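Local coordinates for protein putative poly(3-hydroxybutyrate) depolymerase LpqC (Bordetella parapertussis 12822, PDB 3D0K) that is a putative poly(3-hydroxybutyrate) depolymerase, probably an alpha/beta-hydrolase that cleaves ester bonds with a serine nucleophile, at residues 158-163 / 202-208; 100-106 / 118-122. All coordinates share one frame; numbering follows the deposited sequence.

Interaction 1 of 2, residues 158-163 / 202-208; sequences MSSQPH and RLLAYPM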
loop_
_atom_site.group_PDB
_atom_site.type_symbol
_atom_site.label_atom_id
_atom_site.label_comp_id
_atom_site.label_asym_id
_atom_site.label_seq_id
_atom_site.Cartn_x
_atom_site.Cartn_y
_atom_site.Cartn_z
HETATM N N MSE A 158 -3.747 -5.103 4.542
HETATM C CA MSE A 158 -3.509 -5.373 5.971
HETATM C C MSE A 158 -4.718 -5.958 6.686
HETATM O O MSE A 158 -4.537 -6.723 7.638
HETATM C CB MSE A 158 -2.940 -4.144 6.701
HETATM C CG MSE A 158 -1.516 -3.751 6.129
HETATM SE SE MSE A 158 -0.209 -5.201 6.140
HETATM C CE MSE A 158 0.139 -4.990 8.066
ATOM N N SER A 159 -5.932 -5.614 6.241
ATOM C CA SER A 159 -7.148 -6.157 6.823
ATOM C C SER A 159 -7.444 -7.603 6.439
ATOM O O SER A 159 -8.296 -8.243 7.045
ATOM C CB SER A 159 -8.347 -5.328 6.349
ATOM O OG SER A 159 -8.144 -3.965 6.652
ATOM N N SER A 160 -6.822 -8.075 5.373
ATOM C CA SER A 160 -7.240 -9.340 4.739
ATOM C C SER A 160 -6.128 -10.357 4.537
ATOM O O SER A 160 -6.428 -11.525 4.312
ATOM C CB SER A 160 -7.936 -9.082 3.401
ATOM O OG SER A 160 -6.991 -8.560 2.467
ATOM N N GLN A 161 -4.860 -9.944 4.673
ATOM C CA GLN A 161 -3.701 -10.806 4.307
ATOM C C GLN A 161 -2.760 -11.082 5.482
ATOM O O GLN A 161 -2.698 -10.275 6.420
ATOM C CB GLN A 161 -2.882 -10.170 3.148
ATOM C CG GLN A 161 -3.747 -9.745 1.918
ATOM C CD GLN A 161 -4.401 -10.961 1.254
ATOM O OE1 GLN A 161 -3.736 -12.007 1.081
ATOM N NE2 GLN A 161 -5.708 -10.859 0.934
ATOM N N PRO A 162 -2.044 -12.229 5.462
ATOM C CA PRO A 162 -1.016 -12.431 6.500
ATOM C C PRO A 162 0.021 -11.273 6.565
ATOM O O PRO A 162 0.419 -10.714 5.521
ATOM C CB PRO A 162 -0.344 -13.760 6.095
ATOM C CG PRO A 162 -1.414 -14.510 5.285
ATOM C CD PRO A 162 -2.156 -13.383 4.532
ATOM N N HIS A 163 0.474 -10.941 7.773
ATOM C CA HIS A 163 1.401 -9.816 7.941
ATOM C C HIS A 163 2.873 -10.193 7.921
ATOM O O HIS A 163 3.735 -9.301 7.846
ATOM C CB HIS A 163 1.106 -9.042 9.213
ATOM C CG HIS A 163 -0.239 -8.397 9.211
ATOM N ND1 HIS A 163 -0.883 -8.055 10.376
ATOM C CD2 HIS A 163 -1.117 -8.140 8.197
ATOM C CE1 HIS A 163 -2.071 -7.544 10.087
ATOM N NE2 HIS A 163 -2.242 -7.576 8.773
ATOM N N ARG A 202 -5.376 -8.995 14.315
ATOM C CA ARG A 202 -4.039 -8.834 13.730
ATOM C C ARG A 202 -3.872 -7.456 13.083
ATOM O O ARG A 202 -2.790 -6.805 13.228
ATOM C CB ARG A 202 -3.787 -9.887 12.664
ATOM C CG ARG A 202 -3.707 -11.309 13.192
ATOM C CD ARG A 202 -3.766 -12.156 11.942
ATOM N NE ARG A 202 -4.378 -13.477 12.078
ATOM C CZ ARG A 202 -3.910 -14.441 12.863
ATOM N NH1 ARG A 202 -2.836 -14.227 13.630
ATOM N NH2 ARG A 202 -4.542 -15.612 12.909
ATOM N N LEU A 203 -4.929 -7.009 12.397
ATOM C CA LEU A 203 -4.934 -5.628 11.820
ATOM C C LEU A 203 -4.679 -4.575 12.870
ATOM O O LEU A 203 -3.813 -3.669 12.709
ATOM C CB LEU A 203 -6.263 -5.361 11.098
ATOM C CG LEU A 203 -6.555 -3.937 10.620
ATOM C CD1 LEU A 203 -5.555 -3.550 9.507
ATOM C CD2 LEU A 203 -8.012 -3.777 10.225
ATOM N N LEU A 204 -5.488 -4.613 13.937
ATOM C CA LEU A 204 -5.360 -3.668 15.029
ATOM C C LEU A 204 -4.010 -3.641 15.721
ATOM O O LEU A 204 -3.568 -2.590 16.123
ATOM C CB LEU A 204 -6.496 -3.865 16.058
ATOM C CG LEU A 204 -7.924 -3.559 15.561
ATOM C CD1 LEU A 204 -8.969 -4.032 16.573
ATOM C CD2 LEU A 204 -8.111 -2.035 15.254
ATOM N N ALA A 205 -3.348 -4.794 15.831
ATOM C CA ALA A 205 -2.086 -4.907 16.555
ATOM C C ALA A 205 -0.923 -4.332 15.761
ATOM O O ALA A 205 0.096 -3.892 16.340
ATOM C CB ALA A 205 -1.809 -6.379 16.889
ATOM N N TYR A 206 -1.050 -4.377 14.428
ATOM C CA TYR A 206 0.086 -4.099 13.561
ATOM C C TYR A 206 0.477 -2.622 13.693
ATOM O O TYR A 206 -0.402 -1.756 13.746
ATOM C CB TYR A 206 -0.225 -4.467 12.096
ATOM C CG TYR A 206 1.089 -4.491 11.267
ATOM C CD1 TYR A 206 1.602 -3.322 10.726
ATOM C CD2 TYR A 206 1.826 -5.685 11.092
ATOM C CE1 TYR A 206 2.787 -3.308 10.026
ATOM C CE2 TYR A 206 3.031 -5.686 10.371
ATOM C CZ TYR A 206 3.496 -4.478 9.833
ATOM O OH TYR A 206 4.674 -4.460 9.103
ATOM N N PRO A 207 1.784 -2.319 13.748
ATOM C CA PRO A 207 2.182 -0.887 13.835
ATOM C C PRO A 207 2.089 -0.100 12.506
ATOM O O PRO A 207 3.074 0.520 12.064
ATOM C CB PRO A 207 3.622 -0.968 14.348
ATOM C CG PRO A 207 4.157 -2.233 13.652
ATOM C CD PRO A 207 2.956 -3.225 13.795
HETATM N N MSE A 208 0.923 -0.111 11.884
HETATM C CA MSE A 208 0.738 0.547 10.617
HETATM C C MSE A 208 0.787 2.046 10.842
HETATM O O MSE A 208 0.210 2.487 11.806
HETATM C CB MSE A 208 -0.679 0.189 10.071
HETATM C CG MSE A 208 -0.904 0.857 8.729
HETATM SE SE MSE A 208 -2.522 0.038 7.894
HETATM C CE MSE A 208 -1.899 -1.750 8.240
HETATM O O HOH W 1 -0.363 -7.947 13.114
#
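The Y206 ring is covered over the centre of one face by the methyl of selenomethionine M158: M158 CE lies 3.3 Å from the centroid of the Y206 ring, only 10° off the normal, a CH-pi contact. M158 SE stands almost straight behind it, 5.1 Å from the centroid of the Y206 ring, so this is a Met-aromatic contact led by the methyl. M158 reaches the ring because its chain is bent at both chi2 and chi3. P207 CD sits over the opposite face of Y206, offset toward the rim, and M208 CA and a water lie at the edge in the ring plane. H163 carries the same M158 methyl near the rim of one face, and that same face of H163 meets the edge of Y206, an offset edge-to-face pair with planes at 73°. Around the imidazole edge, in its plane, lie R202 O, M158 C and the same water. These groups join the C-terminal ends of helices 149-160 and 197-205 in the alpha/beta sandwich, each helix leading toward a strand of the central mixed sheet; V169 of strand 168-172 touches the side chains of M158, Y206 and M208. The imidazole is held at both nitrogens. H163 NE2 donates to M158 O at 2.7 Å, nearly straight, meeting the carbonyl in its plane on a lone pair, which ties the loop residue H163 back to M158 of helix 149-160. H163 ND1 pairs with the water, which donates to R202 O and so bridges to the second helix. Away from the rings, L203 rests its two methyls on the first helix, L203 CD1 against M158 CB at 3.9 Å and L203 CD2 beside S159 OG at 3.6 Å. The S159 hydroxyl bonds to H155 O of its own helix, while Y206 OH bonds to F166 O.

Interaction 2 of 2, residues 100-106 / 118-122; sequences SYNNGRA and GWTYA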
loop_
_atom_site.group_PDB
_atom_site.type_symbol
_atom_site.label_atom_id
_atom_site.label_comp_id
_atom_site.label_asym_id
_atom_site.label_seq_id
_atom_site.Cartn_x
_atom_site.Cartn_y
_atom_site.Cartn_z
ATOM N N SER A 100 -11.413 -3.477 -8.887
ATOM C CA SER A 100 -10.324 -4.406 -9.167
ATOM C C SER A 100 -9.055 -4.031 -8.445
ATOM O O SER A 100 -8.206 -4.906 -8.188
ATOM C CB SER A 100 -9.990 -4.448 -10.676
ATOM O OG SER A 100 -11.159 -4.684 -11.462
ATOM N N TYR A 101 -8.861 -2.739 -8.215
ATOM C CA TYR A 101 -7.618 -2.303 -7.619
ATOM C C TYR A 101 -7.831 -1.935 -6.128
ATOM O O TYR A 101 -7.502 -2.732 -5.264
ATOM C CB TYR A 101 -6.988 -1.122 -8.411
ATOM C CG TYR A 101 -5.695 -0.606 -7.754
ATOM C CD1 TYR A 101 -4.640 -1.487 -7.482
ATOM C CD2 TYR A 101 -5.523 0.763 -7.460
ATOM C CE1 TYR A 101 -3.453 -1.025 -6.917
ATOM C CE2 TYR A 101 -4.308 1.250 -6.860
ATOM C CZ TYR A 101 -3.288 0.321 -6.604
ATOM O OH TYR A 101 -2.114 0.779 -6.018
ATOM N N ASN A 102 -8.348 -0.724 -5.860
ATOM C CA ASN A 102 -8.695 -0.303 -4.490
ATOM C C ASN A 102 -9.337 -1.411 -3.610
ATOM O O ASN A 102 -8.986 -1.547 -2.425
ATOM C CB ASN A 102 -9.689 0.876 -4.449
ATOM C CG ASN A 102 -9.345 2.048 -5.332
ATOM O OD1 ASN A 102 -9.642 3.224 -4.945
ATOM N ND2 ASN A 102 -8.821 1.787 -6.527
ATOM N N ASN A 103 -10.357 -2.093 -4.147
ATOM C CA ASN A 103 -11.180 -3.064 -3.412
ATOM C C ASN A 103 -10.721 -4.525 -3.581
ATOM O O ASN A 103 -11.377 -5.466 -3.062
ATOM C CB ASN A 103 -12.679 -2.986 -3.810
ATOM C CG ASN A 103 -13.294 -1.573 -3.661
ATOM O OD1 ASN A 103 -14.465 -1.343 -4.063
ATOM N ND2 ASN A 103 -12.533 -0.635 -3.125
ATOM N N GLY A 104 -9.614 -4.726 -4.295
ATOM C CA GLY A 104 -8.946 -6.053 -4.267
ATOM C C GLY A 104 -9.667 -7.190 -5.029
ATOM O O GLY A 104 -9.348 -8.362 -4.828
ATOM N N ARG A 105 -10.614 -6.859 -5.895
ATOM C CA ARG A 105 -11.443 -7.904 -6.570
ATOM C C ARG A 105 -12.016 -8.912 -5.527
ATOM O O ARG A 105 -11.896 -10.135 -5.704
ATOM C CB ARG A 105 -10.603 -8.676 -7.627
ATOM C CG ARG A 105 -10.662 -8.131 -9.004
ATOM C CD ARG A 105 -10.017 -9.015 -10.080
ATOM N NE ARG A 105 -10.937 -10.028 -10.515
ATOM C CZ ARG A 105 -10.762 -11.339 -10.373
ATOM N NH1 ARG A 105 -11.710 -12.169 -10.779
ATOM N NH2 ARG A 105 -9.654 -11.823 -9.836
ATOM N N ALA A 106 -12.554 -8.385 -4.422
ATOM C CA ALA A 106 -12.992 -9.202 -3.288
ATOM C C ALA A 106 -14.235 -10.044 -3.640
ATOM O O ALA A 106 -14.527 -11.049 -2.976
ATOM C CB ALA A 106 -13.286 -8.352 -2.107
ATOM N N GLY A 118 -7.089 -15.026 -3.400
ATOM C CA GLY A 118 -7.351 -14.642 -4.780
ATOM C C GLY A 118 -7.491 -13.136 -4.964
ATOM O O GLY A 118 -7.643 -12.655 -6.102
ATOM N N TRP A 119 -7.494 -12.395 -3.863
ATOM C CA TRP A 119 -7.684 -10.938 -3.963
ATOM C C TRP A 119 -6.432 -10.299 -4.544
ATOM O O TRP A 119 -5.330 -10.861 -4.454
ATOM C CB TRP A 119 -8.045 -10.292 -2.604
ATOM C CG TRP A 119 -9.343 -10.771 -1.972
ATOM C CD1 TRP A 119 -10.138 -11.828 -2.373
ATOM C CD2 TRP A 119 -9.967 -10.217 -0.825
ATOM N NE1 TRP A 119 -11.218 -11.947 -1.525
ATOM C CE2 TRP A 119 -11.145 -10.964 -0.578
ATOM C CE3 TRP A 119 -9.660 -9.131 0.016
ATOM C CZ2 TRP A 119 -12.000 -10.671 0.480
ATOM C CZ3 TRP A 119 -10.521 -8.843 1.090
ATOM C CH2 TRP A 119 -11.666 -9.614 1.307
ATOM N N THR A 120 -6.608 -9.132 -5.174
ATOM C CA THR A 120 -5.488 -8.398 -5.800
ATOM C C THR A 120 -4.374 -8.189 -4.743
ATOM O O THR A 120 -3.176 -8.271 -5.061
ATOM C CB THR A 120 -5.952 -7.027 -6.332
ATOM O OG1 THR A 120 -7.218 -7.164 -6.984
ATOM C CG2 THR A 120 -4.882 -6.414 -7.349
ATOM N N TYR A 121 -4.767 -7.958 -3.482
ATOM C CA TYR A 121 -3.795 -7.680 -2.398
ATOM C C TYR A 121 -2.782 -8.806 -2.219
ATOM O O TYR A 121 -1.634 -8.544 -1.822
ATOM C CB TYR A 121 -4.500 -7.503 -1.064
ATOM C CG TYR A 121 -5.673 -6.508 -1.114
ATOM C CD1 TYR A 121 -5.576 -5.337 -1.867
ATOM C CD2 TYR A 121 -6.861 -6.769 -0.410
ATOM C CE1 TYR A 121 -6.671 -4.442 -1.945
ATOM C CE2 TYR A 121 -7.946 -5.885 -0.450
ATOM C CZ TYR A 121 -7.833 -4.732 -1.232
ATOM O OH TYR A 121 -8.918 -3.838 -1.224
ATOM N N ALA A 122 -3.242 -10.044 -2.413
ATOM C CA ALA A 122 -2.437 -11.261 -2.152
ATOM C C ALA A 122 -1.251 -11.425 -3.120
ATOM O O ALA A 122 -0.306 -12.209 -2.861
ATOM C CB ALA A 122 -3.340 -12.521 -2.224
HETATM O O HOH W 2 -7.543 -10.378 -7.958
#
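The long connection between helices 97-100 and 122-133 of this alpha/beta-hydrolase-like domain doubles back on itself here, and a type I beta turn from Y101 to G104 is fastened to residues 118-122. Three hydrogen bonds do the fastening. T120 OG1 donates to S100 O at 2.7 Å, tilted 22° from the carbonyl plane; with chi1 at -43° this oxygen lies beside its own backbone N and points to the carbonyl just ahead of the turn. Y121 OH gives its proton to N102 O at 2.6 Å, that carbonyl oxygen lying near the plane of the phenol ring at its edge. T120 N donates to G104 O at 2.9 Å from well above the carbonyl plane. G104 CA lies over one face of the Y121 ring, 3.8 Å from its centroid, and the backbone comes this near because glycine has no side chain; its positive phi suits the same residue. Over one face of the W119 indole lies A106 CB, 3.7 Å from the centroid of the six-membered ring and 14° off the normal. W119 NE1 is bonded to R114 O. A water accepts from R105 NH2 and donates to G118 O at 2.9 Å, bridging the guanidinium to a carbonyl that NH2 does not itself bond; G118 O also bonds R114 NH2. The side chain of Y101, the first residue of the turn, touches what is probably the nucleophile elbow. The carbonyls of three buried residues, S100, N102 and G104, thus each receive a donor from T120 or Y121, which fixes the turn and the residue before it through the main chain.

Along the chain interaction 2 closes before interaction 1 opens, and their centres lie about 16 Å apart. Helix 149-160 connects them: its C-terminal end supplies one half of interaction 1, while S160 and the following Q161 pack against W119, Y121 and A122 of interaction 2. Earlier in the same helix, R156 touches N103 and Y121, and F153 meets the rings of Y101 and Y121. The helix, which starts just after the probable nucleophile S148 and would be the one following the nucleophile elbow in an alpha/beta-hydrolase, is therefore flanked by segments 100-106 and 118-122 and, at its far end, by helix 197-205.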